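Local coordinates for protein catalase (PDB 4B7H) that breaks hydrogen peroxide down into water and oxygen at a haem iron, which in this crystal carries the inhibitor nitric oxide, at residues 1-5 and 312-316; 66-72 and 112-118; 131-136 and 369-374; 214-218 and 426-430. The contacts are given in a common frame with arbitrary orientation. Where two conformers were deposited one is given. Numbering follows the deposited sequence.

Contact 1: residues 1-5 and 312-316; sequences SEKSA and LNRNP
A classic beta bulge at the end of strand 305-314 of the catalase beta-barrel receives the N-terminal arm: Asn313 and Arg314 both face Phe77 of strand 73-82, and both turn CB toward residues 1-5. The arm is irregular and largely extended at Lys3 and Ser4, just before helix 7-11; Ser4 and Asn313 are nearest, CA to CA 6.5 Å. Ser4 (chi1 t) gives its hydroxyl proton to Asn313, and OG accepts from the backbone N of Ala6, capping the turn into the helix. Asn313 (chi1 p) suits its place because its amide both accepts and donates: OD1 takes the Ser4 proton while ND2 is satisfied by Glu79, which also receives Ala5 N. Arg314 (t, p, p) curls its guanidinium to the arm; Asp7, starting helix 7-11, forms a salt bridge with NE and also accepts Ser4 N, and NH2 reaches a main-chain carbonyl. That bond, Arg314 NH2 to Glu2 O, is 2.8 Å and nearly straight (164°); Ser4 OG to Asn313 OD1 is also 2.8 Å.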
# COMPACT_ATOMS: atom_id res chain seq x y z
N SER A 1 -7.82 -7.20 41.11
CA SER A 1 -7.12 -7.06 39.84
C SER A 1 -7.22 -8.33 39.02
O SER A 1 -8.02 -8.42 38.08
CB SER A 1 -5.64 -6.77 40.07
OG SER A 1 -5.43 -5.95 41.20
N GLU A 2 -6.39 -9.29 39.42
CA GLU A 2 -6.03 -10.50 38.67
C GLU A 2 -4.89 -10.21 37.68
O GLU A 2 -5.10 -9.61 36.62
CB GLU A 2 -7.25 -11.21 38.04
CG GLU A 2 -8.37 -11.47 39.07
CD GLU A 2 -9.59 -12.19 38.50
OE1 GLU A 2 -10.34 -11.57 37.72
OE2 GLU A 2 -9.80 -13.37 38.85
N LYS A 3 -3.69 -10.62 38.07
CA LYS A 3 -2.49 -10.45 37.26
C LYS A 3 -2.41 -11.54 36.20
O LYS A 3 -2.99 -12.61 36.36
CB LYS A 3 -1.23 -10.55 38.13
CG LYS A 3 -1.25 -9.69 39.37
CD LYS A 3 -0.86 -10.51 40.60
CE LYS A 3 -2.07 -10.79 41.48
NZ LYS A 3 -3.16 -11.50 40.76
N SER A 4 -1.67 -11.27 35.14
CA SER A 4 -1.41 -12.27 34.12
C SER A 4 0.04 -12.19 33.70
O SER A 4 0.60 -11.09 33.64
CB SER A 4 -2.28 -12.03 32.89
OG SER A 4 -1.91 -12.92 31.85
N ALA A 5 0.64 -13.33 33.39
CA ALA A 5 2.00 -13.33 32.84
C ALA A 5 2.05 -12.60 31.50
O ALA A 5 3.12 -12.19 31.05
CB ALA A 5 2.51 -14.76 32.67
N LEU A 312 -6.73 -18.92 29.77
CA LEU A 312 -6.92 -17.59 29.19
C LEU A 312 -7.41 -16.67 30.30
O LEU A 312 -8.54 -16.84 30.79
CB LEU A 312 -7.92 -17.62 28.03
CG LEU A 312 -7.61 -18.62 26.92
CD1 LEU A 312 -8.65 -18.54 25.80
CD2 LEU A 312 -6.21 -18.39 26.36
N ASN A 313 -6.58 -15.72 30.70
CA ASN A 313 -6.91 -14.87 31.84
C ASN A 313 -6.78 -13.37 31.61
O ASN A 313 -6.81 -12.59 32.56
CB ASN A 313 -6.12 -15.29 33.09
CG ASN A 313 -4.61 -15.12 32.92
OD1 ASN A 313 -4.13 -14.60 31.91
ND2 ASN A 313 -3.85 -15.56 33.93
N ARG A 314 -6.65 -12.95 30.35
CA ARG A 314 -6.51 -11.53 30.06
C ARG A 314 -7.17 -11.19 28.74
O ARG A 314 -6.83 -11.76 27.70
CB ARG A 314 -5.02 -11.15 30.03
CG ARG A 314 -4.73 -9.74 29.49
CD ARG A 314 -5.20 -8.62 30.43
NE ARG A 314 -4.51 -8.71 31.71
CZ ARG A 314 -5.08 -9.00 32.87
NH1 ARG A 314 -6.39 -9.20 32.94
NH2 ARG A 314 -4.34 -9.09 33.97
N ASN A 315 -8.13 -10.26 28.77
CA ASN A 315 -8.72 -9.73 27.56
C ASN A 315 -7.74 -8.76 26.90
O ASN A 315 -6.91 -8.16 27.59
CB ASN A 315 -10.03 -9.00 27.87
CG ASN A 315 -11.22 -9.93 28.02
OD1 ASN A 315 -12.09 -9.72 28.87
ND2 ASN A 315 -11.26 -10.96 27.19
N PRO A 316 -7.83 -8.60 25.57
CA PRO A 316 -6.98 -7.56 24.96
C PRO A 316 -7.31 -6.16 25.52
O PRO A 316 -8.43 -5.92 25.97
CB PRO A 316 -7.37 -7.62 23.48
CG PRO A 316 -8.73 -8.24 23.45
CD PRO A 316 -8.77 -9.20 24.61

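Contact 2: residues 66-72 and 112-118. With HEM (protoporphyrin IX containing Fe), chain E; NO (nitric oxide), chain F.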
# COMPACT_ATOMS: atom_id res chain seq x y z
N GLU A 66 -8.90 -7.54 5.52
CA GLU A 66 -9.16 -8.60 6.49
C GLU A 66 -8.38 -9.85 6.06
O GLU A 66 -7.98 -9.97 4.89
CB GLU A 66 -10.66 -8.90 6.58
CG GLU A 66 -11.22 -9.61 5.34
CD GLU A 66 -12.73 -9.80 5.35
OE1 GLU A 66 -13.45 -9.03 6.05
OE2 GLU A 66 -13.22 -10.73 4.65
N ARG A 67 -8.15 -10.78 6.98
CA ARG A 67 -7.53 -12.05 6.63
C ARG A 67 -8.33 -12.80 5.58
O ARG A 67 -9.57 -12.82 5.61
CB ARG A 67 -7.46 -12.96 7.85
CG ARG A 67 -6.55 -12.49 8.94
CD ARG A 67 -7.00 -13.17 10.24
NE ARG A 67 -6.06 -12.93 11.33
CZ ARG A 67 -5.96 -11.78 11.98
NH1 ARG A 67 -6.77 -10.75 11.68
NH2 ARG A 67 -5.06 -11.65 12.95
N ILE A 68 -7.62 -13.48 4.68
CA ILE A 68 -8.24 -14.52 3.86
C ILE A 68 -7.47 -15.83 4.06
O ILE A 68 -6.26 -15.89 3.80
CB ILE A 68 -8.31 -14.14 2.35
CG1 ILE A 68 -8.89 -15.31 1.55
CG2 ILE A 68 -6.95 -13.69 1.79
CD1 ILE A 68 -9.17 -15.00 0.07
N PRO A 69 -8.13 -16.87 4.59
CA PRO A 69 -9.46 -16.89 5.21
C PRO A 69 -9.34 -16.53 6.70
O PRO A 69 -8.33 -15.93 7.09
CB PRO A 69 -9.91 -18.36 5.02
CG PRO A 69 -8.62 -19.15 4.77
CD PRO A 69 -7.47 -18.17 4.75
N HIS A 70 -10.36 -16.88 7.49
CA HIS A 70 -10.38 -16.65 8.95
C HIS A 70 -10.51 -15.16 9.31
O HIS A 70 -10.03 -14.72 10.35
CB HIS A 70 -9.17 -17.27 9.66
CG HIS A 70 -9.11 -18.77 9.60
ND1 HIS A 70 -9.50 -19.58 10.66
CD2 HIS A 70 -8.64 -19.61 8.65
CE1 HIS A 70 -9.29 -20.84 10.35
NE2 HIS A 70 -8.78 -20.89 9.13
N ALA A 71 -11.21 -14.40 8.46
CA ALA A 71 -11.42 -12.97 8.70
C ALA A 71 -12.10 -12.64 10.02
O ALA A 71 -11.75 -11.65 10.67
CB ALA A 71 -12.21 -12.36 7.57
N LYS A 72 -13.11 -13.44 10.40
CA LYS A 72 -13.93 -13.17 11.58
C LYS A 72 -13.39 -13.90 12.80
O LYS A 72 -13.52 -15.13 12.90
CB LYS A 72 -15.38 -13.60 11.36
CG LYS A 72 -16.30 -13.29 12.55
CD LYS A 72 -16.65 -11.80 12.59
CE LYS A 72 -17.33 -11.34 13.90
NZ LYS A 72 -18.56 -12.12 14.21
N GLY A 112 -16.47 -16.73 6.27
CA GLY A 112 -17.13 -15.44 6.33
C GLY A 112 -16.19 -14.26 6.49
O GLY A 112 -15.05 -14.39 6.95
N GLU A 113 -16.67 -13.08 6.10
CA GLU A 113 -15.91 -11.85 6.22
C GLU A 113 -16.04 -11.25 7.62
O GLU A 113 -16.72 -11.81 8.48
CB GLU A 113 -16.37 -10.86 5.15
CG GLU A 113 -16.22 -11.41 3.72
CD GLU A 113 -17.37 -12.31 3.28
OE1 GLU A 113 -18.37 -12.43 4.00
OE2 GLU A 113 -17.26 -12.90 2.19
N GLN A 114 -15.45 -10.08 7.79
CA GLN A 114 -15.35 -9.38 9.07
C GLN A 114 -16.61 -9.19 9.89
O GLN A 114 -16.53 -9.09 11.11
CB GLN A 114 -14.77 -8.00 8.83
CG GLN A 114 -13.35 -7.87 9.26
CD GLN A 114 -12.96 -6.41 9.36
OE1 GLN A 114 -13.13 -5.65 8.41
NE2 GLN A 114 -12.47 -6.01 10.52
N GLY A 115 -17.76 -9.09 9.24
CA GLY A 115 -18.97 -8.74 9.96
C GLY A 115 -19.90 -9.92 10.12
O GLY A 115 -21.01 -9.77 10.65
N SER A 116 -19.44 -11.09 9.69
CA SER A 116 -20.27 -12.30 9.53
C SER A 116 -20.42 -13.02 10.87
O SER A 116 -19.64 -12.79 11.79
CB SER A 116 -19.69 -13.25 8.47
OG SER A 116 -18.45 -13.80 8.87
N PRO A 117 -21.42 -13.90 10.99
CA PRO A 117 -21.68 -14.52 12.30
C PRO A 117 -20.66 -15.57 12.76
O PRO A 117 -20.19 -16.40 11.97
CB PRO A 117 -23.05 -15.20 12.10
CG PRO A 117 -23.66 -14.50 10.94
CD PRO A 117 -22.50 -14.19 10.03
N ASP A 118 -20.38 -15.56 14.06
CA ASP A 118 -19.52 -16.55 14.68
C ASP A 118 -20.10 -17.96 14.56
O ASP A 118 -19.35 -18.94 14.62
CB ASP A 118 -19.36 -16.26 16.17
CG ASP A 118 -18.56 -14.99 16.46
OD1 ASP A 118 -17.81 -14.49 15.60
OD2 ASP A 118 -18.67 -14.52 17.61
CHA HEM E . -5.40 -18.19 8.42
CHB HEM E . -3.06 -20.09 4.62
CHC HEM E . -4.52 -24.49 6.02
CHD HEM E . -5.42 -22.67 10.38
C1A HEM E . -4.66 -18.32 7.27
C2A HEM E . -4.03 -17.23 6.55
C3A HEM E . -3.37 -17.77 5.51
C4A HEM E . -3.57 -19.20 5.54
CMA HEM E . -2.53 -17.07 4.44
CAA HEM E . -4.11 -15.74 6.94
CBA HEM E . -2.99 -15.42 7.92
CGA HEM E . -2.87 -13.95 8.22
O1A HEM E . -2.58 -13.62 9.39
O2A HEM E . -3.05 -13.10 7.30
C1B HEM E . -3.27 -21.45 4.64
C2B HEM E . -2.83 -22.40 3.64
C3B HEM E . -3.26 -23.62 4.02
C4B HEM E . -3.96 -23.47 5.28
CMB HEM E . -2.04 -22.00 2.38
CAB HEM E . -3.06 -24.99 3.36
CBB HEM E . -2.01 -25.26 2.58
C1C HEM E . -4.73 -24.42 7.38
C2C HEM E . -4.72 -25.51 8.35
C3C HEM E . -4.97 -24.98 9.56
C4C HEM E . -5.12 -23.55 9.39
CMC HEM E . -4.48 -27.00 7.99
CAC HEM E . -5.03 -25.65 10.95
CBC HEM E . -4.33 -26.76 11.25
C1D HEM E . -5.57 -21.31 10.22
C2D HEM E . -5.99 -20.45 11.28
C3D HEM E . -5.99 -19.07 10.70
C4D HEM E . -5.55 -19.21 9.33
CMD HEM E . -6.37 -20.85 12.71
CAD HEM E . -6.34 -17.79 11.45
CBD HEM E . -5.15 -17.41 12.33
CGD HEM E . -5.60 -16.21 13.11
O1D HEM E . -5.05 -15.10 12.92
O2D HEM E . -6.54 -16.36 13.93
NA HEM E . -4.36 -19.51 6.64
NB HEM E . -3.96 -22.13 5.63
NC HEM E . -4.97 -23.23 8.06
ND HEM E . -5.33 -20.56 9.08
FE HEM E . -4.71 -21.36 7.34
N NO F . -6.28 -21.46 6.72
O NO F . -7.16 -21.99 6.28
O HOH W 1 -12.59 -15.26 5.78
O HOH W 2 -13.91 -15.87 9.04
O HOH W 3 -15.57 -16.08 14.79
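Lys72 NZ makes a salt bridge to Asp118 OD1 (2.8 Å) and a hydrogen bond to Ser116 O (2.7 Å), with Asp253 as a further ionic partner; a long, flexible lysine suits this reach. Gln114 N donates to Glu66 OE1 (2.9 Å). Loop 112-118 is folded by a type I turn, Glu113 to Ser116, in which Glu113 O receives both Ser116 N (3.1 Å) and Ser116 OG (2.7 Å). Water 2 links Lys72 N to Gly112 O, and water 3 joins Lys72 O to Asp118 OD1. Ala71 CB packs 3.5 Å from Gly112 O and Lys72 CD 3.1 Å from Gln114 O, while Glu66 and Gln114 also pack on a second subunit. Beyond the interface, Arg67 NE binds HEM O1D (2.9 Å), and the His70 ring lies face-on to the haem, CD2 3.2 Å from HEM C4D, its NE2 3.5 Å from NO O. Loop 112-118 thus packs beside residues 67-70, which belong to the distal haem pocket of a catalase; its essential histidine is probably His70.

Contact 3: residues 131-136 and 369-374; sequences YTEEGN and VNRPIN
This contact packs a beta-hairpin end of the catalase barrel against an irregular loop that follows helix 343-359. Strands 125-132 and 135-142 are joined by a type I turn, Thr132 to Gly135, closed by Gly135 N to Thr132 O (3.2 Å). Thr132 OG1 accepts from Glu134 N (3.0 Å), an ST turn, and donates to Gly135 O (2.6 Å). Gly135 has phi/psi 116/172, where a CB would jam against the preceding carbonyl. The loop 369-374 runs alongside with Asn136 nearest Pro372 (CA to CA 5.5 Å) and Glu133 nearest Asn374 (6.3 Å). Tyr131 (chi1 m) sends its ring along the loop, combining an apolar flank with a polar tip: CB packs on Ile373 CG2 at 4.0 Å, and OH donates to Val369 O at 2.8 Å. Ile373 (chi1 p) covers the hairpin, CG1 3.5 Å from Thr132 O, and also touches helix 7-11. Gly27 O and Asn26 ND2 of the third subunit bond Asn374 ND2 and, from the hairpin, Asn136 O, placing the contact at a subunit interface. Water 4 ties the segments together: it donates to Thr132 O and Asn136 OD1, both at 2.8 Å, and accepts from Ile373 N at 2.9 Å.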
# COMPACT_ATOMS: atom_id res chain seq x y z
N TYR A 131 4.95 -16.82 23.86
CA TYR A 131 6.06 -15.87 23.87
C TYR A 131 7.21 -16.49 24.65
O TYR A 131 7.40 -16.19 25.83
CB TYR A 131 5.63 -14.53 24.49
CG TYR A 131 4.56 -13.78 23.70
CD1 TYR A 131 3.20 -14.05 23.88
CD2 TYR A 131 4.91 -12.78 22.80
CE1 TYR A 131 2.22 -13.36 23.16
CE2 TYR A 131 3.94 -12.08 22.07
CZ TYR A 131 2.60 -12.36 22.27
OH TYR A 131 1.63 -11.69 21.56
N THR A 132 7.98 -17.36 23.99
CA THR A 132 9.02 -18.13 24.67
C THR A 132 10.34 -17.38 24.75
O THR A 132 10.56 -16.38 24.05
CB THR A 132 9.26 -19.54 24.02
OG1 THR A 132 10.34 -19.48 23.08
CG2 THR A 132 8.01 -20.09 23.36
N GLU A 133 11.24 -17.89 25.59
CA GLU A 133 12.55 -17.29 25.78
C GLU A 133 13.46 -17.50 24.57
O GLU A 133 14.50 -16.87 24.45
CB GLU A 133 13.22 -17.85 27.04
CG GLU A 133 12.48 -17.52 28.34
CD GLU A 133 13.14 -18.12 29.57
OE1 GLU A 133 14.33 -18.49 29.50
OE2 GLU A 133 12.45 -18.23 30.61
N GLU A 134 13.05 -18.40 23.67
CA GLU A 134 13.81 -18.64 22.43
C GLU A 134 13.00 -18.21 21.21
O GLU A 134 13.25 -18.67 20.09
CB GLU A 134 14.28 -20.10 22.35
CG GLU A 134 15.25 -20.42 23.48
CD GLU A 134 15.83 -21.83 23.50
OE1 GLU A 134 15.37 -22.71 22.74
OE2 GLU A 134 16.75 -22.06 24.32
N GLY A 135 12.06 -17.30 21.42
CA GLY A 135 11.27 -16.73 20.34
C GLY A 135 9.79 -17.06 20.43
O GLY A 135 9.37 -17.86 21.27
N ASN A 136 8.99 -16.42 19.58
CA ASN A 136 7.56 -16.72 19.52
C ASN A 136 7.34 -18.05 18.82
O ASN A 136 7.77 -18.24 17.69
CB ASN A 136 6.77 -15.62 18.80
CG ASN A 136 6.80 -14.29 19.54
OD1 ASN A 136 7.07 -14.25 20.74
ND2 ASN A 136 6.52 -13.19 18.82
N VAL A 369 2.25 -6.61 19.63
CA VAL A 369 1.77 -7.97 19.86
C VAL A 369 2.61 -9.02 19.11
O VAL A 369 2.59 -10.21 19.44
CB VAL A 369 0.26 -8.09 19.51
CG1 VAL A 369 0.04 -8.09 18.01
CG2 VAL A 369 -0.34 -9.33 20.12
N ASN A 370 3.37 -8.58 18.10
CA ASN A 370 4.15 -9.51 17.28
C ASN A 370 5.62 -9.63 17.67
O ASN A 370 6.31 -10.55 17.22
CB ASN A 370 4.00 -9.16 15.81
CG ASN A 370 2.59 -9.37 15.32
OD1 ASN A 370 1.94 -10.34 15.70
ND2 ASN A 370 2.09 -8.45 14.48
N ARG A 371 6.11 -8.71 18.51
CA ARG A 371 7.50 -8.78 18.97
C ARG A 371 7.68 -9.87 20.00
O ARG A 371 6.85 -10.02 20.90
CB ARG A 371 7.92 -7.46 19.62
CG ARG A 371 7.87 -6.27 18.72
CD ARG A 371 8.81 -5.20 19.24
NE ARG A 371 8.46 -4.68 20.57
CZ ARG A 371 7.64 -3.65 20.77
NH1 ARG A 371 7.06 -3.04 19.75
NH2 ARG A 371 7.40 -3.23 22.01
N PRO A 372 8.80 -10.61 19.92
CA PRO A 372 9.07 -11.60 20.96
C PRO A 372 9.52 -10.94 22.26
O PRO A 372 9.67 -9.71 22.33
CB PRO A 372 10.18 -12.46 20.35
CG PRO A 372 10.88 -11.54 19.41
CD PRO A 372 9.81 -10.64 18.84
N ILE A 373 9.73 -11.74 23.31
CA ILE A 373 10.20 -11.15 24.56
C ILE A 373 11.71 -10.91 24.55
O ILE A 373 12.20 -10.04 25.25
CB ILE A 373 9.75 -11.93 25.80
CG1 ILE A 373 10.28 -13.36 25.77
CG2 ILE A 373 8.23 -11.89 25.91
CD1 ILE A 373 10.08 -14.11 27.07
N ASN A 374 12.43 -11.68 23.73
CA ASN A 374 13.87 -11.50 23.54
C ASN A 374 14.18 -10.52 22.40
O ASN A 374 13.34 -10.27 21.54
CB ASN A 374 14.58 -12.85 23.33
CG ASN A 374 14.04 -13.65 22.13
OD1 ASN A 374 12.83 -13.74 21.91
ND2 ASN A 374 14.95 -14.26 21.36
O HOH W 4 8.95 -14.46 22.78

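Contact 4: residues 214-218 and 426-430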
# COMPACT_ATOMS: atom_id res chain seq x y z
N PHE A 214 3.93 -32.72 13.41
CA PHE A 214 5.14 -31.93 13.58
C PHE A 214 6.25 -32.83 14.09
O PHE A 214 6.06 -34.05 14.27
CB PHE A 214 4.88 -30.80 14.57
CG PHE A 214 3.93 -29.77 14.05
CD1 PHE A 214 4.38 -28.74 13.23
CD2 PHE A 214 2.58 -29.84 14.36
CE1 PHE A 214 3.50 -27.80 12.72
CE2 PHE A 214 1.69 -28.90 13.86
CZ PHE A 214 2.15 -27.88 13.04
N GLN A 215 7.42 -32.25 14.33
CA GLN A 215 8.53 -33.03 14.88
C GLN A 215 9.01 -32.40 16.18
O GLN A 215 9.01 -31.18 16.33
CB GLN A 215 9.67 -33.14 13.86
CG GLN A 215 10.67 -34.24 14.19
CD GLN A 215 11.72 -34.38 13.11
OE1 GLN A 215 12.68 -33.61 13.06
NE2 GLN A 215 11.53 -35.35 12.23
N TRP A 216 9.39 -33.24 17.13
CA TRP A 216 10.06 -32.81 18.35
C TRP A 216 11.46 -33.39 18.30
O TRP A 216 11.66 -34.54 17.90
CB TRP A 216 9.33 -33.33 19.59
CG TRP A 216 8.26 -32.43 20.13
CD1 TRP A 216 7.82 -31.25 19.58
CD2 TRP A 216 7.50 -32.62 21.33
NE1 TRP A 216 6.83 -30.71 20.38
CE2 TRP A 216 6.63 -31.53 21.46
CE3 TRP A 216 7.49 -33.62 22.32
CZ2 TRP A 216 5.74 -31.40 22.53
CZ3 TRP A 216 6.62 -33.49 23.38
CH2 TRP A 216 5.75 -32.39 23.49
N ILE A 217 12.44 -32.58 18.68
CA ILE A 217 13.82 -33.04 18.74
C ILE A 217 14.38 -32.74 20.13
O ILE A 217 14.22 -31.63 20.65
CB ILE A 217 14.69 -32.35 17.66
CG1 ILE A 217 14.08 -32.53 16.27
CG2 ILE A 217 16.10 -32.90 17.67
CD1 ILE A 217 14.97 -32.01 15.14
N ASN A 218 15.00 -33.75 20.74
CA ASN A 218 15.55 -33.59 22.09
C ASN A 218 16.97 -33.01 22.08
O ASN A 218 17.52 -32.71 21.01
CB ASN A 218 15.43 -34.89 22.91
CG ASN A 218 16.36 -36.00 22.42
OD1 ASN A 218 17.26 -35.77 21.62
ND2 ASN A 218 16.14 -37.21 22.92
N ASP A 426 18.32 -30.18 10.66
CA ASP A 426 17.38 -30.70 11.66
C ASP A 426 16.43 -29.64 12.21
O ASP A 426 15.34 -29.96 12.68
CB ASP A 426 18.14 -31.40 12.81
CG ASP A 426 19.07 -30.46 13.55
OD1 ASP A 426 19.93 -29.83 12.91
OD2 ASP A 426 18.95 -30.36 14.79
N ASP A 427 16.84 -28.38 12.14
CA ASP A 427 15.99 -27.27 12.58
C ASP A 427 14.78 -27.07 11.68
O ASP A 427 13.80 -26.44 12.09
CB ASP A 427 16.81 -26.00 12.59
CG ASP A 427 17.41 -25.72 11.24
OD1 ASP A 427 18.38 -26.41 10.87
OD2 ASP A 427 16.89 -24.83 10.53
N ILE A 428 14.84 -27.57 10.45
CA ILE A 428 13.67 -27.62 9.59
C ILE A 428 12.90 -28.88 9.97
O ILE A 428 11.80 -28.80 10.53
CB ILE A 428 14.05 -27.54 8.10
CG1 ILE A 428 14.96 -26.33 7.86
CG2 ILE A 428 12.81 -27.43 7.23
CD1 ILE A 428 15.45 -26.21 6.44
N TYR A 429 13.50 -30.04 9.68
CA TYR A 429 13.12 -31.31 10.31
C TYR A 429 14.14 -32.37 9.93
O TYR A 429 14.81 -32.26 8.90
CB TYR A 429 11.69 -31.79 9.96
CG TYR A 429 11.38 -31.99 8.49
CD1 TYR A 429 11.09 -30.90 7.68
CD2 TYR A 429 11.34 -33.25 7.92
CE1 TYR A 429 10.79 -31.05 6.34
CE2 TYR A 429 11.03 -33.42 6.57
CZ TYR A 429 10.77 -32.32 5.78
OH TYR A 429 10.46 -32.47 4.44
N VAL A 430 14.27 -33.39 10.78
CA VAL A 430 15.04 -34.57 10.39
C VAL A 430 14.15 -35.33 9.41
O VAL A 430 13.09 -35.85 9.80
CB VAL A 430 15.38 -35.47 11.58
CG1 VAL A 430 16.21 -36.66 11.11
CG2 VAL A 430 16.14 -34.68 12.64
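Residues 214-217 form an extended strand, whereas 426-430 is a compact bend that straightens at Tyr429 and Val430. The backbones stay apart, with CA to CA 6.7 Å between Gln215 and Tyr429 and 8.3 Å between Ile217 and Asp426, so side chains must bridge the gap. Gln215 and Ile217, two apart on the strand, both point CB toward the loop. Gln215, extended with chi1 and chi2 both t, uses each half of its amide: OE1 accepts from Val430 N (2.8 Å, 161°) and NE2 donates to Val430 O (2.9 Å, 167°). The primary amide pairs with a residue's main-chain NH and CO much as a neighbouring strand would, which explains why glutamine, with its paired donor and acceptor, fits here. Ile217 supplies the apolar part, its CD1 3.8 Å from Val430 CG2; CD1 also abuts a carbonyl, Asp426 O (3.2 Å). The ring of Tyr429 leads away, and its OH bonds Gln346 of helix 343-359. Asp427, whose CB points away from the strand, forms a salt bridge with Arg441 of the fourth subunit. The arrangement joins a strand of the catalase beta-barrel to the long wrapping loop that comes after helix 343-359, close to where subunits of the tetramer meet.

In the fold
Contacts 1, 3 and 4 reach the same antiparallel sheet, the barrel of the catalase fold, and in sequence each crosses the other two, so the N-terminal arm and late loops are laid over strands from distant parts of the chain. Contacts 1 and 3 are closest, with centres 18 Å and nearest atoms about 7 Å apart; helix 7-11 touches Tyr131 and Ile373 of contact 3. Contacts 3 and 4, centres 20 Å apart, both touch the third subunit. Contact 2, nested within the loop closed by contact 1, contributes Arg67 to His70 to the haem pocket, Pro69 and His70 also lining the nitric oxide site; its centre lies 26 to 33 Å from the others.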